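Local coordinates for catabolite control protein A (Lactococcus lactis, PDB 2O20), which probably acts as a global transcriptional regulator of carbon catabolite repression and activation, binding DNA as a member of the LacI family, at residues Thr114-Gln119 against Ser141-Val146; Lys182-Met187 against Glu233-Arg238; Met302-Lys307 against Asn317-Asp322; Val250-Leu255 against Gln281-Thr286. The protein carries 1 engineered substitution. One frame throughout, in Å; residues are numbered along the deposited sequence. Where two conformers were deposited one is given.

Interaction 1 of 4, residues Thr114-Gln119 against Ser141-Val146; sequences TFLSKQ and SRTPVV
No flat group stands between Leu116 and its partners Ser141 and Thr143. The nearby ring of Phe115 belongs to the other side of its helix, packed against Ile97, Ala99 and Ile123 of strands 95-100 and 122-125. Leu116 meets the opposite segment with the end of its isobutyl group. Its CD1 lies 3.8 Å from Ser141 CB and 4.2 Å from Thr143 OG1, while CD2 also borders Ser141, in a spacing that is modelled too tightly to interpret.

Such contacts belong to the layered alpha/beta architecture of the periplasmic-binding-protein fold: helices 105-118 and 132-141 run beside strands 122-125 and 145-148, and here their C-terminal ends meet. The first helix closes in a Schellman motif, with Gln119 at positive phi and Val120 N turned back to Phe115 O.

The second helix ends at Ser141. With chi1 at 77° its OG is turned back toward the helix, where it bonds to Leu138 O and accepts the Thr143 hydroxyl, Thr143 OG1 to Ser141 OG 2.9 Å. A weak bond from Thr143 N reaches the same oxygen, tying the turn into the following strand back to the last helical residue.

Interaction 2 of 4, residues Lys182-Met187 against Glu233-Arg238; sequences KIAYIM and ERLLER
Lys182 opens the first segment by stretching its side chain toward the end of helix 225-237. The chain is extended beyond CG, which carries Lys182 NZ to within 3.5 Å of Arg238 O, a weak hydrogen bond to the first carbonyl beyond the helix. Ile183 then turns to the other face of the sheet, against Leu175 and Ile176 of helix 164-177. Ala184 comes back toward the second segment, its methyl CB resting 3.7 Å from Leu235 CD2. Tyr185 again points away, toward Ala168 and an edge-to-face meeting with Tyr202. Ile186 completes the alternation expected of a strand: its CG1 branch is anti to the carbonyl carbon (chi1 -62°), and CD1 at its tip reaches Leu235 CD2 at 3.8 Å.

One leucine methyl, CD2, therefore touches two strand residues, and Phe219 flanks all three side chains. Helix 225-237 joins strands 218-219 and 242-245 in a beta-alpha-beta crossover packed over strand 183-186 between them. Beside this, Glu237 OE2 forms salt bridges with Arg234 NH1 and Arg238 NH1; Arg234 NH2 also pairs with a sulfate ion, probably from the crystallisation liquor.

The chemistry is divided accordingly. Dispersion between aliphatic groups joins helix to sheet in the interior, whereas charged groups lie at the more exposed border, where the lysine ammonium would probably be favoured by the negative end of the helix dipole.

Interaction 3 of 4, residues Met302-Lys307 against Asn317-Asp322; sequences MRLLTK and NQLVLD
Leu304 and Leu319 meet methyl to methyl, with CD2 of Leu304 4.2 Å from CD1 of Leu319 and the two side chains slanting across one another. The same Leu304 CD2 lies 4.2 Å from Asn317 O, so a single branch of one helical leucine serves both partners on the strand side. With CG anti to the backbone N (chi1 178°), the isobutyl group of Leu304 reaches toward strand 318-320.

In the next shell Val314, in the loop joining the two segments, also packs on Leu304, and Val300 from one turn earlier in helix 294-309 supports Leu319. Strand 318-320 is itself held in place by backbone bonds of Leu319 to Ser159 and Asn161. It is the outermost strand, within this chain, of the six-stranded parallel sheet in one alpha/beta subdomain of the LacI-type, periplasmic-binding-protein fold. Gln318, on the reverse side, fixes the strand further through Ile157, Lys155 and Ser159.

Helix 294-309 packs on a face of that sheet, from Val66 in strand 65-70, which Met302 and Leu305 touch, out to Leu319 in the edge strand. Across the two segments there is no hydrogen bond; the contact is loose and aliphatic, which suggests that the edge strand is probably positioned more by its pairing with strand 159-161 than by specific bonds to this helix.

Interaction 4 of 4, residues Val250-Leu255 against Gln281-Thr286; sequences VAVGLL and QYTYPT
Val252 and Leu255, one turn apart on helix 248-260, supply the apolar side of this contact, and Thr283 and Pro285 receive them. The branched end of Val252 closes on the Thr283 methyl: Val252 CG2 to Thr283 CG2 is 3.7 Å, and Val252 CG1 is only a little farther from the same carbon. Leu255 splits its methyls between two parts of Pro285. Leu255 CD1 is 4.1 Å from Pro285 CG in the ring, and Leu255 CD2 is 3.4 Å from Pro285 O. With Leu255 CG anti to its backbone N (chi1 -179°), the forked end reaches over to the loop.

In the fold, this is the C-terminal half of the ligand-binding region of a LacI-type regulator. Helix 248-260 leans on the parallel sheet with Val250 and Leu254, which touch Ile186 and strand 242-245, and meets the loop 281-286 with its other flank.

No hydrogen bond links the helix to the loop; that of Thr283 is made within the loop. Thr283 OG1 donates to Pro285 O at 2.9 Å, coming in 26° from the carbonyl plane. The chi1 of 70° that directs the hydroxyl this way turns CG2 to the helix, so one residue divides its polar and apolar branches between two tasks. A cis peptide before Pro285 shapes the same bend.

Contacts with the second subunit form a third kind: Tyr284 OH bonds to Asp260 OD1 of the second subunit, and Tyr282 of the second subunit packs on Val252.

Interactions 1 and 3 belong to the six-stranded sheet and its helices, interactions 2 and 4 to the four-stranded one, on the far side of the chain's centre. Interaction 1 is a surface contact, interaction 3 partly buried; they touch where Pro144 and Val146 pack on Leu305. Interactions 2 and 4 are buried, and share a layer in which Ile186 meets Val250 and Leu254. Within each pair the chemistry shifts with place: interaction 1 sets a leucine against serine and threonine whose hydroxyls bond within their own turn, where interaction 3 is mainly aliphatic; charges fringe interaction 2, while interaction 4 adds a cis-proline loop that meets the second subunit. The centres of interactions 1 and 2 are about 42 Å apart.

Interaction 1 of 4, residues Thr114-Gln119 against Ser141-Val146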
# COMPACT_ATOMS: atom_id res chain seq x y z
N THR D 114 -11.41 -16.16 17.13
CA THR D 114 -10.69 -15.26 18.01
C THR D 114 -11.55 -14.04 18.34
O THR D 114 -11.59 -13.62 19.50
CB THR D 114 -9.34 -14.86 17.43
OG1 THR D 114 -8.55 -16.04 17.21
CG2 THR D 114 -8.58 -13.95 18.39
N PHE D 115 -12.24 -13.48 17.33
CA PHE D 115 -13.17 -12.35 17.54
C PHE D 115 -14.35 -12.70 18.46
O PHE D 115 -14.66 -11.97 19.39
CB PHE D 115 -13.74 -11.85 16.18
CG PHE D 115 -12.80 -10.98 15.36
CD1 PHE D 115 -11.48 -10.74 15.73
CD2 PHE D 115 -13.25 -10.45 14.17
CE1 PHE D 115 -10.64 -9.95 14.94
CE2 PHE D 115 -12.43 -9.67 13.36
CZ PHE D 115 -11.12 -9.41 13.76
N LEU D 116 -15.01 -13.82 18.17
CA LEU D 116 -16.18 -14.28 18.94
C LEU D 116 -15.79 -14.63 20.37
O LEU D 116 -16.56 -14.37 21.30
CB LEU D 116 -16.88 -15.48 18.25
CG LEU D 116 -17.85 -15.27 17.07
CD1 LEU D 116 -17.30 -14.42 15.90
CD2 LEU D 116 -18.35 -16.63 16.53
N SER D 117 -14.59 -15.18 20.56
CA SER D 117 -14.07 -15.47 21.90
C SER D 117 -13.67 -14.21 22.67
O SER D 117 -13.86 -14.16 23.89
CB SER D 117 -12.88 -16.44 21.86
OG SER D 117 -11.64 -15.74 21.91
N LYS D 118 -13.10 -13.23 21.97
CA LYS D 118 -12.81 -11.92 22.58
C LYS D 118 -14.07 -11.11 22.83
O LYS D 118 -14.01 -10.07 23.46
CB LYS D 118 -11.89 -11.09 21.71
CG LYS D 118 -10.45 -11.50 21.71
CD LYS D 118 -9.70 -10.66 20.69
CE LYS D 118 -8.30 -11.15 20.46
NZ LYS D 118 -7.75 -10.66 19.14
N GLN D 119 -15.22 -11.57 22.34
CA GLN D 119 -16.49 -10.88 22.51
C GLN D 119 -16.44 -9.47 21.87
O GLN D 119 -16.85 -8.46 22.48
CB GLN D 119 -16.90 -10.80 23.99
CG GLN D 119 -17.35 -12.13 24.61
CD GLN D 119 -17.46 -12.03 26.12
OE1 GLN D 119 -18.56 -11.95 26.67
NE2 GLN D 119 -16.32 -11.99 26.80
N SER D 141 -22.86 -16.83 15.62
CA SER D 141 -22.26 -15.83 16.51
C SER D 141 -23.22 -14.73 16.94
O SER D 141 -23.09 -14.19 18.03
CB SER D 141 -21.03 -15.17 15.86
OG SER D 141 -21.37 -14.21 14.89
N ARG D 142 -24.17 -14.39 16.06
CA ARG D 142 -25.13 -13.28 16.27
C ARG D 142 -24.51 -11.85 16.35
O ARG D 142 -25.20 -10.89 16.67
CB ARG D 142 -26.00 -13.55 17.48
CG ARG D 142 -27.03 -14.65 17.26
CD ARG D 142 -28.21 -14.49 18.22
NE ARG D 142 -29.49 -14.83 17.57
CZ ARG D 142 -30.09 -14.08 16.65
NH1 ARG D 142 -29.54 -12.95 16.21
NH2 ARG D 142 -31.25 -14.49 16.14
N THR D 143 -23.23 -11.73 16.03
CA THR D 143 -22.54 -10.44 16.09
C THR D 143 -23.06 -9.50 14.99
O THR D 143 -23.18 -9.93 13.84
CB THR D 143 -21.03 -10.62 15.83
OG1 THR D 143 -20.57 -11.86 16.38
CG2 THR D 143 -20.25 -9.45 16.39
N PRO D 144 -23.31 -8.23 15.31
CA PRO D 144 -23.49 -7.27 14.21
C PRO D 144 -22.29 -7.26 13.24
O PRO D 144 -21.14 -7.28 13.67
CB PRO D 144 -23.64 -5.93 14.94
CG PRO D 144 -24.12 -6.29 16.27
CD PRO D 144 -23.48 -7.58 16.62
N VAL D 145 -22.58 -7.29 11.94
CA VAL D 145 -21.56 -7.35 10.89
C VAL D 145 -22.00 -6.52 9.68
O VAL D 145 -23.21 -6.45 9.35
CB VAL D 145 -21.27 -8.84 10.48
CG1 VAL D 145 -22.55 -9.56 10.19
CG2 VAL D 145 -20.34 -8.94 9.29
N VAL D 146 -21.05 -5.83 9.07
CA VAL D 146 -21.25 -5.11 7.81
C VAL D 146 -20.15 -5.56 6.82
O VAL D 146 -18.99 -5.64 7.19
CB VAL D 146 -21.17 -3.59 8.01
CG1 VAL D 146 -21.50 -2.85 6.68
CG2 VAL D 146 -22.13 -3.16 9.13

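Interaction 2 of 4, residues Lys182-Met187 against Glu233-Arg238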
# COMPACT_ATOMS: atom_id res chain seq x y z
N LYS D 182 -12.60 -6.09 -29.73
CA LYS D 182 -12.22 -7.23 -28.89
C LYS D 182 -11.76 -6.71 -27.53
O LYS D 182 -10.64 -6.21 -27.40
CB LYS D 182 -11.16 -8.07 -29.57
CG LYS D 182 -11.67 -8.82 -30.80
CD LYS D 182 -10.70 -9.88 -31.22
CE LYS D 182 -11.29 -10.92 -32.12
NZ LYS D 182 -10.17 -11.85 -32.55
N ILE D 183 -12.68 -6.77 -26.56
CA ILE D 183 -12.49 -6.17 -25.23
C ILE D 183 -12.51 -7.31 -24.20
O ILE D 183 -13.50 -8.02 -24.05
CB ILE D 183 -13.62 -5.14 -24.89
CG1 ILE D 183 -13.70 -4.04 -25.98
CG2 ILE D 183 -13.41 -4.57 -23.53
CD1 ILE D 183 -15.04 -3.30 -26.04
N ALA D 184 -11.41 -7.46 -23.49
CA ALA D 184 -11.33 -8.42 -22.38
C ALA D 184 -11.90 -7.83 -21.09
O ALA D 184 -11.83 -6.63 -20.86
CB ALA D 184 -9.95 -8.82 -22.17
N TYR D 185 -12.47 -8.70 -20.27
CA TYR D 185 -12.80 -8.40 -18.87
C TYR D 185 -11.99 -9.34 -17.96
O TYR D 185 -12.07 -10.58 -18.05
CB TYR D 185 -14.30 -8.53 -18.57
CG TYR D 185 -14.69 -7.59 -17.45
CD1 TYR D 185 -15.40 -6.43 -17.71
CD2 TYR D 185 -14.26 -7.81 -16.13
CE1 TYR D 185 -15.70 -5.54 -16.70
CE2 TYR D 185 -14.57 -6.91 -15.11
CZ TYR D 185 -15.27 -5.77 -15.42
OH TYR D 185 -15.60 -4.86 -14.45
N ILE D 186 -11.20 -8.74 -17.08
CA ILE D 186 -10.37 -9.51 -16.14
C ILE D 186 -10.97 -9.32 -14.71
O ILE D 186 -11.12 -8.19 -14.23
CB ILE D 186 -8.87 -9.08 -16.19
CG1 ILE D 186 -8.27 -9.34 -17.58
CG2 ILE D 186 -8.07 -9.85 -15.17
CD1 ILE D 186 -7.06 -8.55 -17.90
N MET D 187 -11.33 -10.42 -14.06
CA MET D 187 -12.01 -10.38 -12.76
C MET D 187 -11.49 -11.44 -11.81
O MET D 187 -10.64 -12.26 -12.18
CB MET D 187 -13.52 -10.59 -12.96
CG MET D 187 -13.90 -11.92 -13.65
SD MET D 187 -15.70 -12.19 -13.60
CE MET D 187 -16.26 -10.68 -14.33
N GLU D 233 0.24 -11.73 -22.43
CA GLU D 233 0.40 -12.45 -23.69
C GLU D 233 -0.87 -13.26 -24.05
O GLU D 233 -1.16 -13.48 -25.27
CB GLU D 233 1.67 -13.31 -23.68
CG GLU D 233 2.16 -13.69 -25.04
CD GLU D 233 2.69 -12.53 -25.87
OE1 GLU D 233 2.58 -12.57 -27.11
OE2 GLU D 233 3.23 -11.57 -25.30
N ARG D 234 -1.63 -13.66 -23.01
CA ARG D 234 -2.87 -14.42 -23.22
C ARG D 234 -3.93 -13.56 -23.92
O ARG D 234 -4.64 -14.05 -24.76
CB ARG D 234 -3.43 -14.95 -21.89
CG ARG D 234 -2.47 -15.81 -21.10
CD ARG D 234 -2.09 -17.09 -21.86
NE ARG D 234 -0.65 -17.23 -21.69
CZ ARG D 234 0.29 -16.98 -22.60
NH1 ARG D 234 0.01 -16.68 -23.86
NH2 ARG D 234 1.54 -17.11 -22.22
N LEU D 235 -4.00 -12.29 -23.55
CA LEU D 235 -4.90 -11.33 -24.18
C LEU D 235 -4.45 -11.04 -25.62
O LEU D 235 -5.26 -11.05 -26.53
CB LEU D 235 -4.97 -10.05 -23.36
CG LEU D 235 -6.03 -10.05 -22.21
CD1 LEU D 235 -5.67 -10.98 -21.10
CD2 LEU D 235 -6.26 -8.68 -21.65
N LEU D 236 -3.16 -10.78 -25.81
CA LEU D 236 -2.60 -10.49 -27.14
C LEU D 236 -2.85 -11.65 -28.10
O LEU D 236 -3.27 -11.39 -29.25
CB LEU D 236 -1.11 -10.16 -27.11
CG LEU D 236 -0.72 -8.86 -26.35
CD1 LEU D 236 0.73 -8.70 -26.21
CD2 LEU D 236 -1.32 -7.64 -27.07
N GLU D 237 -2.67 -12.90 -27.63
CA GLU D 237 -2.80 -14.06 -28.50
C GLU D 237 -4.22 -14.28 -28.99
O GLU D 237 -4.44 -14.76 -30.09
CB GLU D 237 -2.19 -15.32 -27.89
CG GLU D 237 -3.01 -16.27 -27.10
CD GLU D 237 -2.13 -17.22 -26.23
OE1 GLU D 237 -0.96 -17.55 -26.62
OE2 GLU D 237 -2.59 -17.60 -25.13
N ARG D 238 -5.18 -13.86 -28.17
CA ARG D 238 -6.57 -13.87 -28.58
C ARG D 238 -7.02 -12.62 -29.37
O ARG D 238 -8.19 -12.54 -29.77
CB ARG D 238 -7.42 -14.10 -27.34
CG ARG D 238 -7.06 -15.45 -26.70
CD ARG D 238 -8.11 -15.92 -25.68
NE ARG D 238 -7.67 -16.68 -24.48
CZ ARG D 238 -6.41 -16.93 -24.03
NH1 ARG D 238 -5.30 -16.61 -24.68
NH2 ARG D 238 -6.28 -17.60 -22.87

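Interaction 3 of 4, residues Met302-Lys307 against Asn317-Asp322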
# COMPACT_ATOMS: atom_id res chain seq x y z
N MET D 302 -18.84 1.94 8.89
CA MET D 302 -18.65 2.01 10.34
C MET D 302 -19.81 2.81 11.02
O MET D 302 -20.24 2.48 12.14
CB MET D 302 -17.25 2.57 10.68
CG MET D 302 -16.87 2.45 12.13
SD MET D 302 -16.80 0.77 12.82
CE MET D 302 -17.97 0.92 14.16
N ARG D 303 -20.35 3.80 10.31
CA ARG D 303 -21.54 4.53 10.77
C ARG D 303 -22.74 3.60 10.93
O ARG D 303 -23.49 3.69 11.92
CB ARG D 303 -21.89 5.68 9.81
CG ARG D 303 -21.04 6.91 10.02
CD ARG D 303 -21.42 8.03 9.08
NE ARG D 303 -20.35 9.03 9.04
CZ ARG D 303 -19.75 9.48 7.95
NH1 ARG D 303 -20.10 9.05 6.73
NH2 ARG D 303 -18.78 10.39 8.08
N LEU D 304 -22.92 2.71 9.94
CA LEU D 304 -24.00 1.75 9.95
C LEU D 304 -23.78 0.77 11.12
O LEU D 304 -24.68 0.54 11.93
CB LEU D 304 -24.07 1.02 8.60
CG LEU D 304 -25.13 -0.08 8.40
CD1 LEU D 304 -26.47 0.44 8.71
CD2 LEU D 304 -25.13 -0.62 6.99
N LEU D 305 -22.58 0.21 11.22
CA LEU D 305 -22.26 -0.73 12.30
C LEU D 305 -22.50 -0.11 13.70
O LEU D 305 -22.93 -0.80 14.61
CB LEU D 305 -20.84 -1.27 12.18
CG LEU D 305 -20.41 -2.40 13.15
CD1 LEU D 305 -21.29 -3.67 13.04
CD2 LEU D 305 -18.96 -2.77 12.95
N THR D 306 -22.17 1.17 13.86
CA THR D 306 -22.34 1.89 15.11
C THR D 306 -23.80 1.81 15.55
O THR D 306 -24.10 1.58 16.73
CB THR D 306 -21.85 3.36 14.98
OG1 THR D 306 -20.45 3.37 14.75
CG2 THR D 306 -22.10 4.16 16.28
N LYS D 307 -24.71 1.96 14.59
CA LYS D 307 -26.15 1.88 14.90
C LYS D 307 -26.57 0.47 15.30
O LYS D 307 -27.31 0.31 16.25
CB LYS D 307 -26.99 2.37 13.71
CG LYS D 307 -26.74 3.79 13.28
CD LYS D 307 -27.37 4.05 11.92
CE LYS D 307 -27.08 5.44 11.40
NZ LYS D 307 -27.78 5.67 10.10
N ASN D 317 -30.07 -1.23 4.61
CA ASN D 317 -28.79 -1.89 4.93
C ASN D 317 -27.95 -2.34 3.71
O ASN D 317 -26.84 -2.82 3.89
CB ASN D 317 -28.93 -2.97 6.01
CG ASN D 317 -29.83 -4.12 5.61
OD1 ASN D 317 -29.97 -4.44 4.44
ND2 ASN D 317 -30.42 -4.77 6.60
N GLN D 318 -28.46 -2.17 2.49
CA GLN D 318 -27.67 -2.41 1.28
C GLN D 318 -27.35 -1.05 0.64
O GLN D 318 -28.12 -0.53 -0.17
CB GLN D 318 -28.44 -3.29 0.31
CG GLN D 318 -29.02 -4.55 0.91
CD GLN D 318 -27.97 -5.49 1.40
OE1 GLN D 318 -27.11 -5.91 0.63
NE2 GLN D 318 -28.02 -5.83 2.68
N LEU D 319 -26.22 -0.47 1.05
CA LEU D 319 -25.88 0.90 0.68
C LEU D 319 -24.97 0.95 -0.54
O LEU D 319 -24.05 0.16 -0.64
CB LEU D 319 -25.22 1.60 1.85
CG LEU D 319 -26.05 1.68 3.14
CD1 LEU D 319 -25.27 2.46 4.18
CD2 LEU D 319 -27.41 2.30 2.91
N VAL D 320 -25.23 1.88 -1.45
CA VAL D 320 -24.49 1.98 -2.72
C VAL D 320 -24.01 3.41 -2.89
O VAL D 320 -24.81 4.35 -2.85
CB VAL D 320 -25.39 1.56 -3.90
CG1 VAL D 320 -24.65 1.68 -5.24
CG2 VAL D 320 -25.92 0.17 -3.68
N LEU D 321 -22.69 3.59 -3.01
CA LEU D 321 -22.10 4.92 -3.12
C LEU D 321 -21.77 5.23 -4.57
O LEU D 321 -21.45 4.32 -5.34
CB LEU D 321 -20.84 5.03 -2.23
CG LEU D 321 -20.97 4.72 -0.73
CD1 LEU D 321 -19.67 5.08 -0.02
CD2 LEU D 321 -22.18 5.40 -0.08
N ASP D 322 -21.81 6.50 -4.95
CA ASP D 322 -21.48 6.86 -6.34
C ASP D 322 -20.01 6.64 -6.70
O ASP D 322 -19.16 6.61 -5.82
CB ASP D 322 -21.79 8.32 -6.60
CG ASP D 322 -23.25 8.66 -6.42
OD1 ASP D 322 -24.14 7.81 -6.72
OD2 ASP D 322 -23.49 9.79 -5.97

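Interaction 4 of 4, residues Val250-Leu255 against Gln281-Thr286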
# COMPACT_ATOMS: atom_id res chain seq x y z
N VAL D 250 -3.96 -5.97 -10.33
CA VAL D 250 -3.99 -6.72 -11.59
C VAL D 250 -3.80 -5.81 -12.84
O VAL D 250 -3.05 -6.14 -13.75
CB VAL D 250 -5.28 -7.55 -11.68
CG1 VAL D 250 -5.30 -8.36 -12.98
CG2 VAL D 250 -5.44 -8.46 -10.44
N ALA D 251 -4.49 -4.68 -12.86
CA ALA D 251 -4.39 -3.69 -13.95
C ALA D 251 -3.01 -3.14 -14.10
O ALA D 251 -2.56 -2.95 -15.22
CB ALA D 251 -5.35 -2.54 -13.73
N VAL D 252 -2.39 -2.82 -12.96
CA VAL D 252 -1.04 -2.30 -12.95
C VAL D 252 -0.06 -3.36 -13.48
O VAL D 252 0.87 -3.01 -14.22
CB VAL D 252 -0.60 -1.79 -11.56
CG1 VAL D 252 0.83 -1.32 -11.56
CG2 VAL D 252 -1.49 -0.63 -11.09
N GLY D 253 -0.28 -4.63 -13.11
CA GLY D 253 0.48 -5.74 -13.66
C GLY D 253 0.35 -5.93 -15.17
O GLY D 253 1.36 -6.10 -15.86
N LEU D 254 -0.88 -5.84 -15.67
CA LEU D 254 -1.18 -5.90 -17.11
C LEU D 254 -0.47 -4.77 -17.86
O LEU D 254 0.20 -5.01 -18.87
CB LEU D 254 -2.70 -5.83 -17.38
CG LEU D 254 -3.12 -6.06 -18.83
CD1 LEU D 254 -2.84 -7.50 -19.19
CD2 LEU D 254 -4.57 -5.73 -19.08
N LEU D 255 -0.55 -3.56 -17.31
CA LEU D 255 0.13 -2.39 -17.91
C LEU D 255 1.64 -2.55 -17.93
O LEU D 255 2.27 -2.33 -18.97
CB LEU D 255 -0.27 -1.08 -17.20
CG LEU D 255 0.33 0.24 -17.72
CD1 LEU D 255 -0.01 0.44 -19.15
CD2 LEU D 255 -0.16 1.40 -16.90
N GLN D 281 -1.72 6.04 -8.43
CA GLN D 281 -1.00 7.30 -8.60
C GLN D 281 0.43 7.12 -9.13
O GLN D 281 0.98 8.01 -9.79
CB GLN D 281 -0.97 8.12 -7.30
CG GLN D 281 -0.16 9.44 -7.41
CD GLN D 281 -0.18 10.30 -6.15
OE1 GLN D 281 -0.09 9.78 -5.04
NE2 GLN D 281 -0.29 11.62 -6.32
N TYR D 282 1.02 5.95 -8.87
CA TYR D 282 2.43 5.72 -9.11
C TYR D 282 2.69 4.96 -10.41
O TYR D 282 3.79 4.52 -10.67
CB TYR D 282 3.04 4.99 -7.90
CG TYR D 282 2.94 5.83 -6.63
CD1 TYR D 282 3.74 6.94 -6.46
CD2 TYR D 282 2.00 5.52 -5.64
CE1 TYR D 282 3.65 7.71 -5.32
CE2 TYR D 282 1.88 6.28 -4.50
CZ TYR D 282 2.70 7.39 -4.35
OH TYR D 282 2.58 8.16 -3.24
N THR D 283 1.68 4.80 -11.25
CA THR D 283 1.92 4.15 -12.54
C THR D 283 2.51 5.14 -13.55
O THR D 283 2.21 6.33 -13.55
CB THR D 283 0.67 3.48 -13.11
OG1 THR D 283 -0.27 4.47 -13.52
CG2 THR D 283 0.06 2.56 -12.07
N TYR D 284 3.33 4.62 -14.45
CA TYR D 284 3.71 5.34 -15.67
C TYR D 284 3.75 4.35 -16.81
O TYR D 284 4.45 3.35 -16.73
CB TYR D 284 5.05 6.06 -15.56
CG TYR D 284 5.22 7.08 -16.68
CD1 TYR D 284 4.77 8.38 -16.54
CD2 TYR D 284 5.76 6.71 -17.91
CE1 TYR D 284 4.89 9.31 -17.59
CE2 TYR D 284 5.88 7.62 -18.96
CZ TYR D 284 5.44 8.91 -18.80
OH TYR D 284 5.58 9.80 -19.84
N PRO D 285 2.96 4.60 -17.87
CA PRO D 285 1.96 5.67 -18.06
C PRO D 285 0.85 5.70 -17.01
O PRO D 285 0.59 4.70 -16.33
CB PRO D 285 1.34 5.36 -19.45
CG PRO D 285 1.76 4.09 -19.79
CD PRO D 285 3.06 3.78 -19.09
N THR D 286 0.21 6.85 -16.91
CA THR D 286 -0.90 7.02 -15.99
C THR D 286 -2.10 6.15 -16.36
O THR D 286 -2.37 5.89 -17.55
CB THR D 286 -1.33 8.51 -15.83
OG1 THR D 286 -1.80 9.02 -17.07
CG2 THR D 286 -0.20 9.34 -15.32